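Local coordinates for protein thiamine-monophosphate kinase (Aquifex aeolicus, PDB 1VQV) that catalyses, as a homodimer, the ATP-dependent phosphorylation of thiamine monophosphate to thiamine pyrophosphate, the active form of vitamin B1, at residues L164-M169 and K241-K246; A204-S209 and V213-H218; E109-E114 and A190-V195. All blocks are in the same frame, centred on the assembly; numbering follows the deposited sequence.

Contact 1 (L164-M169 and K241-K246)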
ATOM      1  N   LEU B 164       7.496 -19.134 -16.068  1.00 53.74           N
ATOM      2  CA  LEU B 164       7.523 -17.805 -16.657  1.00 55.36           C
ATOM      3  C   LEU B 164       8.074 -17.895 -18.078  1.00 56.96           C
ATOM      4  O   LEU B 164       7.630 -17.186 -18.988  1.00 56.92           O
ATOM      5  CB  LEU B 164       8.398 -16.872 -15.818  1.00 55.29           C
ATOM      6  CG  LEU B 164       8.682 -15.490 -16.423  1.00 56.44           C
ATOM      7  CD1 LEU B 164       7.369 -14.807 -16.789  1.00 54.27           C
ATOM      8  CD2 LEU B 164       9.482 -14.649 -15.431  1.00 54.65           C
ATOM      9  N   GLU B 165       9.053 -18.774 -18.260  1.00 58.37           N
ATOM     10  CA  GLU B 165       9.665 -18.973 -19.564  1.00 58.07           C
ATOM     11  C   GLU B 165       8.671 -19.644 -20.504  1.00 58.17           C
ATOM     12  O   GLU B 165       8.629 -19.312 -21.688  1.00 58.69           O
ATOM     13  CB  GLU B 165      10.936 -19.814 -19.435  1.00 57.37           C
ATOM     14  CG  GLU B 165      12.146 -19.046 -18.908  1.00 56.52           C
ATOM     15  CD  GLU B 165      13.244 -19.975 -18.418  1.00 56.96           C
ATOM     16  OE1 GLU B 165      13.442 -21.038 -19.028  1.00 56.82           O
ATOM     17  OE2 GLU B 165      13.914 -19.645 -17.430  1.00 58.82           O
ATOM     18  N   LEU B 166       7.879 -20.582 -19.978  1.00 57.12           N
ATOM     19  CA  LEU B 166       6.867 -21.269 -20.781  1.00 57.05           C
ATOM     20  C   LEU B 166       5.793 -20.241 -21.183  1.00 59.27           C
ATOM     21  O   LEU B 166       5.264 -20.259 -22.299  1.00 59.93           O
ATOM     22  CB  LEU B 166       6.228 -22.424 -19.990  1.00 55.37           C
ATOM     23  CG  LEU B 166       7.058 -23.673 -19.654  1.00 56.49           C
ATOM     24  CD1 LEU B 166       6.199 -24.727 -18.962  1.00 54.60           C
ATOM     25  CD2 LEU B 166       7.628 -24.258 -20.925  1.00 55.29           C
ATOM     26  N   LEU B 167       5.463 -19.338 -20.269  1.00 60.18           N
ATOM     27  CA  LEU B 167       4.489 -18.316 -20.590  1.00 59.57           C
ATOM     28  C   LEU B 167       5.074 -17.446 -21.691  1.00 61.84           C
ATOM     29  O   LEU B 167       4.418 -17.194 -22.698  1.00 62.78           O
ATOM     30  CB  LEU B 167       4.183 -17.467 -19.361  1.00 56.64           C
ATOM     31  CG  LEU B 167       3.300 -18.181 -18.351  1.00 55.63           C
ATOM     32  CD1 LEU B 167       3.151 -17.334 -17.097  1.00 54.15           C
ATOM     33  CD2 LEU B 167       1.940 -18.468 -18.991  1.00 53.36           C
ATOM     34  N   LEU B 168       6.313 -16.995 -21.512  1.00 62.74           N
ATOM     35  CA  LEU B 168       6.929 -16.148 -22.521  1.00 63.34           C
ATOM     36  C   LEU B 168       6.950 -16.827 -23.893  1.00 64.02           C
ATOM     37  O   LEU B 168       7.099 -16.165 -24.910  1.00 66.37           O
ATOM     38  CB  LEU B 168       8.357 -15.748 -22.112  1.00 64.09           C
ATOM     39  CG  LEU B 168       8.572 -14.907 -20.841  1.00 65.61           C
ATOM     40  CD1 LEU B 168      10.049 -14.544 -20.739  1.00 64.15           C
ATOM     41  CD2 LEU B 168       7.725 -13.624 -20.869  1.00 65.06           C
HETATM   42  N   MSE B 169       6.806 -18.139 -23.951  1.00 64.32           N
HETATM   43  CA  MSE B 169       6.827 -18.778 -25.261  1.00 66.57           C
HETATM   44  C   MSE B 169       5.504 -18.534 -25.962  1.00 66.05           C
HETATM   45  O   MSE B 169       5.380 -18.729 -27.175  1.00 66.41           O
HETATM   46  CB  MSE B 169       7.075 -20.284 -25.140  1.00 68.42           C
HETATM   47  CG  MSE B 169       8.263 -20.635 -24.266  1.00 72.13           C
HETATM   48 SE   MSE B 169       8.721 -22.505 -24.346  1.00 79.58          SE
HETATM   49  CE  MSE B 169       6.995 -23.267 -23.855  1.00 78.06           C
ATOM     50  N   LYS B 241      12.325 -31.155 -13.991  1.00 56.26           N
ATOM     51  CA  LYS B 241      13.277 -32.082 -14.589  1.00 57.27           C
ATOM     52  C   LYS B 241      12.936 -32.256 -16.065  1.00 58.04           C
ATOM     53  O   LYS B 241      13.791 -32.091 -16.943  1.00 57.54           O
ATOM     54  CB  LYS B 241      13.224 -33.432 -13.879  1.00 55.01           C
ATOM     55  CG  LYS B 241      13.914 -33.402 -12.556  1.00 54.33           C
ATOM     56  CD  LYS B 241      13.732 -34.704 -11.841  1.00 56.48           C
ATOM     57  CE  LYS B 241      14.519 -34.721 -10.546  1.00 56.00           C
ATOM     58  NZ  LYS B 241      14.296 -36.036  -9.917  1.00 57.90           N
HETATM   59  N   MSE B 242      11.671 -32.579 -16.317  1.00 59.11           N
HETATM   60  CA  MSE B 242      11.149 -32.780 -17.663  1.00 60.48           C
HETATM   61  C   MSE B 242      11.325 -31.513 -18.499  1.00 60.35           C
HETATM   62  O   MSE B 242      11.839 -31.560 -19.621  1.00 60.19           O
HETATM   63  CB  MSE B 242       9.677 -33.176 -17.574  1.00 61.30           C
HETATM   64  CG  MSE B 242       9.443 -34.373 -16.657  1.00 66.27           C
HETATM   65 SE   MSE B 242       7.582 -34.968 -16.561  1.00 77.27          SE
HETATM   66  CE  MSE B 242       7.032 -34.212 -14.837  1.00 73.15           C
ATOM     67  N   TYR B 243      10.908 -30.377 -17.947  1.00 59.45           N
ATOM     68  CA  TYR B 243      11.049 -29.107 -18.635  1.00 57.77           C
ATOM     69  C   TYR B 243      12.495 -28.947 -19.091  1.00 59.05           C
ATOM     70  O   TYR B 243      12.772 -28.554 -20.225  1.00 58.42           O
ATOM     71  CB  TYR B 243      10.715 -27.955 -17.698  1.00 56.15           C
ATOM     72  CG  TYR B 243      11.049 -26.623 -18.303  1.00 54.84           C
ATOM     73  CD1 TYR B 243      10.157 -25.990 -19.177  1.00 53.60           C
ATOM     74  CD2 TYR B 243      12.286 -26.022 -18.065  1.00 54.05           C
ATOM     75  CE1 TYR B 243      10.489 -24.797 -19.798  1.00 52.87           C
ATOM     76  CE2 TYR B 243      12.629 -24.823 -18.687  1.00 52.90           C
ATOM     77  CZ  TYR B 243      11.722 -24.220 -19.549  1.00 52.50           C
ATOM     78  OH  TYR B 243      12.045 -23.042 -20.163  1.00 53.74           O
ATOM     79  N   CYS B 244      13.417 -29.230 -18.177  1.00 60.90           N
ATOM     80  CA  CYS B 244      14.845 -29.127 -18.458  1.00 60.98           C
ATOM     81  C   CYS B 244      15.277 -30.043 -19.595  1.00 60.76           C
ATOM     82  O   CYS B 244      15.858 -29.588 -20.577  1.00 60.73           O
ATOM     83  CB  CYS B 244      15.647 -29.450 -17.201  1.00 60.40           C
ATOM     84  SG  CYS B 244      15.727 -28.070 -16.065  1.00 61.85           S
ATOM     85  N   GLU B 245      14.997 -31.331 -19.456  1.00 61.01           N
ATOM     86  CA  GLU B 245      15.362 -32.282 -20.486  1.00 62.62           C
ATOM     87  C   GLU B 245      14.787 -31.803 -21.816  1.00 61.90           C
ATOM     88  O   GLU B 245      15.512 -31.668 -22.801  1.00 62.91           O
ATOM     89  CB  GLU B 245      14.825 -33.684 -20.141  1.00 66.01           C
ATOM     90  CG  GLU B 245      15.244 -34.809 -21.110  1.00 70.17           C
ATOM     91  CD  GLU B 245      16.751 -34.794 -21.438  1.00 74.18           C
ATOM     92  OE1 GLU B 245      17.212 -33.824 -22.098  1.00 74.88           O
ATOM     93  OE2 GLU B 245      17.482 -35.743 -21.040  1.00 74.99           O
ATOM     94  N   LYS B 246      13.491 -31.509 -21.837  1.00 60.85           N
ATOM     95  CA  LYS B 246      12.852 -31.074 -23.066  1.00 59.79           C
ATOM     96  C   LYS B 246      13.430 -29.831 -23.692  1.00 59.69           C
ATOM     97  O   LYS B 246      13.524 -29.762 -24.912  1.00 62.23           O
ATOM     98  CB  LYS B 246      11.360 -30.864 -22.863  1.00 59.10           C
ATOM     99  CG  LYS B 246      10.657 -30.335 -24.112  1.00 58.94           C
ATOM    100  CD  LYS B 246       9.166 -30.467 -23.952  1.00 58.07           C
ATOM    101  CE  LYS B 246       8.385 -29.945 -25.120  1.00 56.46           C
ATOM    102  NZ  LYS B 246       6.982 -30.404 -24.915  1.00 55.84           N
TER

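Contact 2 (A204-S209 and V213-H218)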
ATOM      1  N   ALA B 204      16.330 -18.839  11.957  1.00 51.97           N
ATOM      2  CA  ALA B 204      16.457 -17.940  10.819  1.00 52.85           C
ATOM      3  C   ALA B 204      15.385 -18.389   9.809  1.00 54.63           C
ATOM      4  O   ALA B 204      15.181 -19.591   9.626  1.00 55.28           O
ATOM      5  CB  ALA B 204      17.864 -18.045  10.208  1.00 51.73           C
ATOM      6  N   SER B 205      14.675 -17.443   9.187  1.00 55.83           N
ATOM      7  CA  SER B 205      13.645 -17.771   8.187  1.00 56.80           C
ATOM      8  C   SER B 205      13.448 -16.640   7.184  1.00 58.75           C
ATOM      9  O   SER B 205      13.775 -15.492   7.459  1.00 61.13           O
ATOM     10  CB  SER B 205      12.294 -18.083   8.849  1.00 57.57           C
ATOM     11  OG  SER B 205      11.361 -18.595   7.902  1.00 56.28           O
HETATM   12  N   MSE B 206      12.898 -16.973   6.021  1.00 60.61           N
HETATM   13  CA  MSE B 206      12.656 -15.990   4.969  1.00 61.50           C
HETATM   14  C   MSE B 206      12.128 -16.642   3.696  1.00 61.13           C
HETATM   15  O   MSE B 206      12.433 -17.796   3.391  1.00 60.28           O
HETATM   16  CB  MSE B 206      13.939 -15.257   4.613  1.00 63.77           C
HETATM   17  CG  MSE B 206      14.756 -15.965   3.560  1.00 69.13           C
HETATM   18 SE   MSE B 206      16.386 -14.978   3.117  1.00 77.56          SE
HETATM   19  CE  MSE B 206      17.567 -15.834   4.401  1.00 76.67           C
ATOM     20  N   ASP B 207      11.351 -15.879   2.939  1.00 59.99           N
ATOM     21  CA  ASP B 207      10.801 -16.369   1.690  1.00 57.37           C
ATOM     22  C   ASP B 207      11.830 -16.236   0.563  1.00 56.03           C
ATOM     23  O   ASP B 207      12.499 -15.211   0.435  1.00 54.35           O
ATOM     24  CB  ASP B 207       9.523 -15.594   1.356  1.00 58.76           C
ATOM     25  CG  ASP B 207       8.937 -15.986   0.017  1.00 60.03           C
ATOM     26  OD1 ASP B 207       9.538 -15.625  -1.024  1.00 59.29           O
ATOM     27  OD2 ASP B 207       7.880 -16.658   0.011  1.00 61.73           O
ATOM     28  N   ILE B 208      11.984 -17.297  -0.220  1.00 53.96           N
ATOM     29  CA  ILE B 208      12.909 -17.270  -1.336  1.00 53.65           C
ATOM     30  C   ILE B 208      12.201 -16.472  -2.429  1.00 55.55           C
ATOM     31  O   ILE B 208      11.256 -16.945  -3.065  1.00 55.03           O
ATOM     32  CB  ILE B 208      13.231 -18.689  -1.816  1.00 52.91           C
ATOM     33  CG1 ILE B 208      13.840 -19.483  -0.649  1.00 51.72           C
ATOM     34  CG2 ILE B 208      14.185 -18.634  -3.014  1.00 50.76           C
ATOM     35  CD1 ILE B 208      14.092 -20.942  -0.955  1.00 49.83           C
ATOM     36  N   SER B 209      12.657 -15.239  -2.616  1.00 57.00           N
ATOM     37  CA  SER B 209      12.051 -14.338  -3.582  1.00 58.14           C
ATOM     38  C   SER B 209      13.011 -13.892  -4.676  1.00 58.28           C
ATOM     39  O   SER B 209      12.580 -13.537  -5.773  1.00 57.98           O
ATOM     40  CB  SER B 209      11.483 -13.120  -2.845  1.00 56.86           C
ATOM     41  OG  SER B 209      12.448 -12.586  -1.959  1.00 59.30           O
ATOM     42  N   VAL B 213      20.589 -18.926  -3.944  1.00 58.94           N
ATOM     43  CA  VAL B 213      21.885 -18.283  -3.752  1.00 60.37           C
ATOM     44  C   VAL B 213      21.784 -16.851  -3.237  1.00 60.87           C
ATOM     45  O   VAL B 213      22.382 -16.509  -2.218  1.00 62.43           O
ATOM     46  CB  VAL B 213      22.692 -18.268  -5.063  1.00 62.23           C
ATOM     47  CG1 VAL B 213      22.969 -19.692  -5.518  1.00 64.31           C
ATOM     48  CG2 VAL B 213      21.909 -17.537  -6.140  1.00 65.02           C
ATOM     49  N   ALA B 214      21.025 -16.015  -3.938  1.00 60.98           N
ATOM     50  CA  ALA B 214      20.858 -14.621  -3.541  1.00 59.73           C
ATOM     51  C   ALA B 214      20.403 -14.485  -2.086  1.00 58.56           C
ATOM     52  O   ALA B 214      21.080 -13.848  -1.287  1.00 58.47           O
ATOM     53  CB  ALA B 214      19.857 -13.915  -4.479  1.00 59.44           C
ATOM     54  N   ASP B 215      19.272 -15.097  -1.739  1.00 57.48           N
ATOM     55  CA  ASP B 215      18.754 -14.992  -0.380  1.00 57.54           C
ATOM     56  C   ASP B 215      19.549 -15.715   0.715  1.00 56.47           C
ATOM     57  O   ASP B 215      19.439 -15.355   1.885  1.00 54.24           O
ATOM     58  CB  ASP B 215      17.286 -15.430  -0.337  1.00 58.67           C
ATOM     59  CG  ASP B 215      16.401 -14.556  -1.195  1.00 58.94           C
ATOM     60  OD1 ASP B 215      16.667 -13.342  -1.231  1.00 59.97           O
ATOM     61  OD2 ASP B 215      15.447 -15.062  -1.828  1.00 61.00           O
ATOM     62  N   ALA B 216      20.331 -16.730   0.347  1.00 56.44           N
ATOM     63  CA  ALA B 216      21.154 -17.445   1.323  1.00 57.90           C
ATOM     64  C   ALA B 216      22.270 -16.495   1.752  1.00 59.81           C
ATOM     65  O   ALA B 216      22.797 -16.593   2.862  1.00 59.97           O
ATOM     66  CB  ALA B 216      21.751 -18.696   0.716  1.00 55.07           C
ATOM     67  N   ASN B 217      22.629 -15.569   0.863  1.00 61.41           N
ATOM     68  CA  ASN B 217      23.656 -14.578   1.161  1.00 63.47           C
ATOM     69  C   ASN B 217      23.095 -13.597   2.178  1.00 63.69           C
ATOM     70  O   ASN B 217      23.720 -13.318   3.202  1.00 65.22           O
ATOM     71  CB  ASN B 217      24.050 -13.805  -0.099  1.00 66.22           C
ATOM     72  CG  ASN B 217      25.146 -14.486  -0.886  1.00 68.07           C
ATOM     73  OD1 ASN B 217      25.005 -15.637  -1.304  1.00 69.33           O
ATOM     74  ND2 ASN B 217      26.252 -13.772  -1.095  1.00 70.29           N
ATOM     75  N   HIS B 218      21.920 -13.058   1.874  1.00 64.06           N
ATOM     76  CA  HIS B 218      21.259 -12.113   2.775  1.00 64.06           C
ATOM     77  C   HIS B 218      21.173 -12.787   4.130  1.00 64.12           C
ATOM     78  O   HIS B 218      21.325 -12.167   5.177  1.00 65.09           O
ATOM     79  CB  HIS B 218      19.856 -11.774   2.259  1.00 63.41           C
ATOM     80  CG  HIS B 218      19.867 -10.912   1.037  1.00 63.74           C
ATOM     81  ND1 HIS B 218      20.325 -11.360  -0.182  1.00 63.68           N
ATOM     82  CD2 HIS B 218      19.523  -9.614   0.856  1.00 64.36           C
ATOM     83  CE1 HIS B 218      20.262 -10.376  -1.063  1.00 63.59           C
ATOM     84  NE2 HIS B 218      19.778  -9.305  -0.459  1.00 64.04           N
TER

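Contact 3 (E109-E114 and A190-V195)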
ATOM      1  N   GLU B 109     -10.281 -16.283   1.541  1.00 53.47           N
ATOM      2  CA  GLU B 109     -11.031 -17.376   2.148  1.00 53.58           C
ATOM      3  C   GLU B 109     -10.062 -18.462   2.567  1.00 53.03           C
ATOM      4  O   GLU B 109     -10.178 -19.040   3.646  1.00 53.88           O
ATOM      5  CB  GLU B 109     -12.031 -17.973   1.164  1.00 55.46           C
ATOM      6  CG  GLU B 109     -13.060 -16.981   0.696  1.00 61.70           C
ATOM      7  CD  GLU B 109     -14.065 -17.571  -0.284  1.00 64.43           C
ATOM      8  OE1 GLU B 109     -13.662 -18.387  -1.154  1.00 65.86           O
ATOM      9  OE2 GLU B 109     -15.257 -17.195  -0.189  1.00 65.75           O
ATOM     10  N   PHE B 110      -9.091 -18.720   1.706  1.00 51.50           N
ATOM     11  CA  PHE B 110      -8.104 -19.743   1.963  1.00 51.38           C
ATOM     12  C   PHE B 110      -7.187 -19.421   3.131  1.00 51.58           C
ATOM     13  O   PHE B 110      -7.134 -20.171   4.100  1.00 52.52           O
ATOM     14  CB  PHE B 110      -7.251 -19.975   0.712  1.00 54.08           C
ATOM     15  CG  PHE B 110      -6.354 -21.167   0.819  1.00 54.16           C
ATOM     16  CD1 PHE B 110      -6.883 -22.451   0.734  1.00 55.27           C
ATOM     17  CD2 PHE B 110      -4.997 -21.015   1.068  1.00 53.94           C
ATOM     18  CE1 PHE B 110      -6.080 -23.560   0.901  1.00 54.47           C
ATOM     19  CE2 PHE B 110      -4.183 -22.124   1.238  1.00 55.46           C
ATOM     20  CZ  PHE B 110      -4.726 -23.398   1.155  1.00 55.20           C
ATOM     21  N   TYR B 111      -6.458 -18.311   3.022  1.00 51.56           N
ATOM     22  CA  TYR B 111      -5.520 -17.889   4.056  1.00 51.14           C
ATOM     23  C   TYR B 111      -6.161 -17.349   5.325  1.00 51.69           C
ATOM     24  O   TYR B 111      -5.496 -17.200   6.346  1.00 51.30           O
ATOM     25  CB  TYR B 111      -4.568 -16.853   3.486  1.00 50.05           C
ATOM     26  CG  TYR B 111      -3.826 -17.345   2.273  1.00 50.09           C
ATOM     27  CD1 TYR B 111      -3.048 -18.498   2.331  1.00 46.83           C
ATOM     28  CD2 TYR B 111      -3.887 -16.647   1.066  1.00 47.61           C
ATOM     29  CE1 TYR B 111      -2.353 -18.939   1.224  1.00 47.31           C
ATOM     30  CE2 TYR B 111      -3.188 -17.083  -0.047  1.00 47.09           C
ATOM     31  CZ  TYR B 111      -2.423 -18.230   0.036  1.00 46.60           C
ATOM     32  OH  TYR B 111      -1.713 -18.658  -1.067  1.00 47.52           O
ATOM     33  N   LYS B 112      -7.452 -17.055   5.251  1.00 53.25           N
ATOM     34  CA  LYS B 112      -8.200 -16.556   6.400  1.00 55.90           C
ATOM     35  C   LYS B 112      -7.815 -15.133   6.797  1.00 57.26           C
ATOM     36  O   LYS B 112      -7.580 -14.842   7.976  1.00 58.11           O
ATOM     37  CB  LYS B 112      -8.008 -17.495   7.592  1.00 55.78           C
ATOM     38  CG  LYS B 112      -8.476 -18.894   7.317  1.00 57.08           C
ATOM     39  CD  LYS B 112      -8.021 -19.831   8.406  1.00 60.46           C
ATOM     40  CE  LYS B 112      -8.461 -21.263   8.104  1.00 61.51           C
ATOM     41  NZ  LYS B 112      -7.960 -22.210   9.132  1.00 62.60           N
ATOM     42  N   CYS B 113      -7.736 -14.263   5.799  1.00 58.01           N
ATOM     43  CA  CYS B 113      -7.413 -12.867   6.004  1.00 59.92           C
ATOM     44  C   CYS B 113      -8.510 -12.131   5.257  1.00 61.34           C
ATOM     45  O   CYS B 113      -9.399 -12.761   4.685  1.00 62.12           O
ATOM     46  CB  CYS B 113      -6.042 -12.527   5.412  1.00 60.14           C
ATOM     47  SG  CYS B 113      -5.952 -12.679   3.618  1.00 62.59           S
ATOM     48  N   GLU B 114      -8.458 -10.809   5.224  1.00 62.13           N
ATOM     49  CA  GLU B 114      -9.531 -10.108   4.549  1.00 62.70           C
ATOM     50  C   GLU B 114      -9.167  -8.748   4.034  1.00 61.49           C
ATOM     51  O   GLU B 114      -8.277  -8.082   4.562  1.00 61.45           O
ATOM     52  CB  GLU B 114     -10.698  -9.947   5.502  1.00 65.91           C
ATOM     53  CG  GLU B 114     -10.286  -9.240   6.763  1.00 69.24           C
ATOM     54  CD  GLU B 114     -11.471  -8.777   7.558  1.00 73.07           C
ATOM     55  OE1 GLU B 114     -11.272  -8.300   8.706  1.00 74.63           O
ATOM     56  OE2 GLU B 114     -12.609  -8.886   7.031  1.00 74.87           O
ATOM     57  N   ALA B 190       1.015 -19.869  -0.817  1.00 47.66           N
ATOM     58  CA  ALA B 190       1.929 -19.547   0.262  1.00 47.20           C
ATOM     59  C   ALA B 190       1.925 -20.732   1.215  1.00 47.35           C
ATOM     60  O   ALA B 190       0.896 -21.385   1.403  1.00 45.99           O
ATOM     61  CB  ALA B 190       1.479 -18.288   0.978  1.00 46.39           C
ATOM     62  N   ARG B 191       3.081 -20.999   1.813  1.00 46.20           N
ATOM     63  CA  ARG B 191       3.232 -22.108   2.734  1.00 46.45           C
ATOM     64  C   ARG B 191       2.657 -21.774   4.083  1.00 47.14           C
ATOM     65  O   ARG B 191       3.311 -21.929   5.107  1.00 46.32           O
ATOM     66  CB  ARG B 191       4.705 -22.452   2.862  1.00 46.57           C
ATOM     67  CG  ARG B 191       5.312 -22.782   1.531  1.00 47.28           C
ATOM     68  CD  ARG B 191       4.385 -23.689   0.760  1.00 48.74           C
ATOM     69  NE  ARG B 191       5.055 -24.935   0.420  1.00 54.55           N
ATOM     70  CZ  ARG B 191       4.801 -26.106   0.986  1.00 52.70           C
ATOM     71  NH1 ARG B 191       3.875 -26.213   1.930  1.00 53.03           N
ATOM     72  NH2 ARG B 191       5.493 -27.166   0.613  1.00 53.14           N
ATOM     73  N   ILE B 192       1.409 -21.329   4.081  1.00 48.25           N
ATOM     74  CA  ILE B 192       0.768 -20.939   5.314  1.00 49.64           C
ATOM     75  C   ILE B 192       0.687 -22.124   6.247  1.00 48.86           C
ATOM     76  O   ILE B 192       0.357 -21.975   7.426  1.00 50.98           O
ATOM     77  CB  ILE B 192      -0.635 -20.351   5.063  1.00 50.21           C
ATOM     78  CG1 ILE B 192      -1.173 -19.802   6.385  1.00 50.31           C
ATOM     79  CG2 ILE B 192      -1.544 -21.400   4.420  1.00 49.26           C
ATOM     80  CD1 ILE B 192      -2.433 -19.008   6.278  1.00 54.05           C
ATOM     81  N   ASP B 193       1.018 -23.295   5.706  1.00 48.39           N
ATOM     82  CA  ASP B 193       1.032 -24.557   6.449  1.00 47.81           C
ATOM     83  C   ASP B 193       2.342 -24.774   7.234  1.00 46.87           C
ATOM     84  O   ASP B 193       2.517 -25.789   7.887  1.00 46.27           O
ATOM     85  CB  ASP B 193       0.789 -25.729   5.482  1.00 45.00           C
ATOM     86  CG  ASP B 193       1.886 -25.878   4.432  1.00 47.09           C
ATOM     87  OD1 ASP B 193       2.434 -24.875   3.942  1.00 47.96           O
ATOM     88  OD2 ASP B 193       2.199 -27.019   4.060  1.00 49.89           O
ATOM     89  N   TYR B 194       3.241 -23.799   7.170  1.00 47.55           N
ATOM     90  CA  TYR B 194       4.525 -23.849   7.864  1.00 48.88           C
ATOM     91  C   TYR B 194       4.559 -22.838   9.005  1.00 50.21           C
ATOM     92  O   TYR B 194       5.585 -22.681   9.676  1.00 48.47           O
ATOM     93  CB  TYR B 194       5.659 -23.475   6.915  1.00 47.46           C
ATOM     94  CG  TYR B 194       6.265 -24.608   6.151  1.00 49.19           C
ATOM     95  CD1 TYR B 194       5.555 -25.256   5.151  1.00 50.04           C
ATOM     96  CD2 TYR B 194       7.567 -25.029   6.427  1.00 50.63           C
ATOM     97  CE1 TYR B 194       6.122 -26.297   4.443  1.00 52.02           C
ATOM     98  CE2 TYR B 194       8.144 -26.067   5.728  1.00 52.72           C
ATOM     99  CZ  TYR B 194       7.420 -26.698   4.739  1.00 53.57           C
ATOM    100  OH  TYR B 194       8.010 -27.729   4.051  1.00 55.29           O
ATOM    101  N   VAL B 195       3.457 -22.133   9.215  1.00 51.47           N
ATOM    102  CA  VAL B 195       3.462 -21.124  10.253  1.00 54.76           C
ATOM    103  C   VAL B 195       3.826 -21.696  11.605  1.00 53.54           C
ATOM    104  O   VAL B 195       4.795 -21.243  12.211  1.00 52.32           O
ATOM    105  CB  VAL B 195       2.113 -20.343  10.300  1.00 57.08           C
ATOM    106  CG1 VAL B 195       1.855 -19.776  11.689  1.00 57.55           C
ATOM    107  CG2 VAL B 195       2.180 -19.179   9.307  1.00 57.18           C
TER

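Contact 1 (L164-M169 and K241-K246)
Two tyrosine hydroxyls converge on Glu165 OE1. Tyr243 OH, from the facing helix, gives its hydrogen to Glu165 OE1 across 2.7 Å, and Tyr254 of helix 251-256 makes a further hydrogen bond to the same oxygen. The other carboxylate oxygen, OE2, is taken by a salt bridge to Arg161, one turn earlier in helix 159-168. Both ends of the carboxylate are thus engaged, which limits its rotation, and the arginine would probably steady its negative charge. The Tyr243 hydroxyl comes to OE1 on its anti side, 26° out of the carboxylate plane. Carboxylate and ring are steeply inclined, their planes 61° apart. A chi1 of 171° turns the Tyr243 ring straight across to the neighbouring helix. This length is needed, because the nearest backbone pair, the CA atoms of Leu166 and Tyr243, are 9.1 Å apart. A tyrosine suits the place: its ring lies against the Leu166 side chain while its hydroxyl reaches Glu165. Leu166 supplies the apolar partner, lying alongside the ring, although the closest approach of its CD2 is too short to be trusted. Further along, Tyr243 stacks on Tyr247 and touches Leu181 of helix 176-186, and Leu166 also rests against that helix, at Glu178. The contact lies well away from the nucleotide and metal sites. It is a helix-helix contact at the periphery of the chain, in which Tyr243 of helix 238-246 bridges to helix 159-168.

Contact 2 (A204-S209 and V213-H218)
The carboxylate of Asp215 presents OD2 to the backbone N-H of Ser209, which meets it nearly in line with its C-O bond, whereas the other flat group, the His218 ring, uses its in-plane edge, ND1, to bind Ala214 O within the helix. Together the segments form a strand-turn-helix unit: edge strand 204-208 of the seven-stranded sheet leads through a short turn into helix 212-222, which folds back over it. The two axes approach to 8.9 Å and run almost antiparallel, at 158°. Asp215 ties the turn together. Its OD2 lies 2.9 Å from Ser209 N, with an angle of 145° at the hydrogen, and accepts the N-H of Asp210 as well, so two successive backbone amides share one oxygen. Aspartate suits this place because its short chain, leaning toward the strand, delivers an acceptor to the amides of the turn. The residues so positioned matter: Ser209 binds ATP and Asp210 a magnesium ion, so Asp215 probably acts from the second shell, by holding their backbone. Asp207, another magnesium ligand, has its CB pointing away from helix 212-222, and its side chain touches Ser70 and Asp71 of helix 57-73; its OD1 stays 6.0 Å from Asp215 OD2. On the helix-facing side, selenomethionine Met206 packs against Asp215, and its long flexible chain also touches Leu219 of the same helix. Bent at its end, it sets SE 3.6 Å from Asp215 CB.

Contact 3 (E109-E114 and A190-V195)
Tyr111, in the last turn of helix 94-111, and Ile192, in an irregular loop, are the nearest backbone pair, their CA atoms 7.1 Å apart; just beyond, Lys112 leaves the helix with positive phi, while an inverse gamma turn centred on Arg191 bends the loop. Tyr111 carries the contact. Its OH accepts the backbone N-H of Ala190 across 3.0 Å in an almost straight bond (169°), and it is also hydrogen-bonded to Ser66 OG of helix 57-73. The ring beneath the hydroxyl is apolar: Ala190 CB lies 3.9 Å from Tyr111 CE1, and the small methyl lets the loop come close. Ile192 reaches the ring at its edge, CG2 being 3.9 Å from Tyr111 CD1. The CG1 branch, trans to the backbone N (chi1 -173°), carries the isoleucine's other arm past the ring, so that CD1 nears the helix end, 3.6 Å from Tyr111 O. A branched side chain thus serves two spots at once. Phe110 closes the outer margin, its CE2 4.2 Å from Ile192 CG2. A leucine in place of Tyr111 would probably leave the Ala190 amide and Ser66 without their shared oxygen and open a gap beside Ala190 CB. On the far side of the loop, Arg191 holds Asp193 by a salt bridge and Asp278 by another. Helix 94-111 is the crossover helix of a beta-alpha-beta unit between parallel strands 77-88 and 114-122, and such docking of a loop on its C-terminal end joins the PurM-like N-terminal domain to the half carrying the seven-stranded sheet.

From the N terminus, the chain builds two strands of the four-stranded sheet and ends helix 94-111 at the opening of contact 3; the other two strands follow. It then passes 164-169, where contact 1 opens, before 190-195 closes contact 3 over 75 intervening residues. Contacts 1 and 3 therefore cross. Contact 2 follows, opening and closing within a few residues, in series with contact 3 and nested inside the loop that 241-246 finally closes. None touches another: nearest atoms are about 7 Å apart between contacts 2 and 3 and about 10 Å between 1 and 2. Contact 3 joins the two halves, contact 2 an edge strand to its helix, contact 1 two peripheral helices.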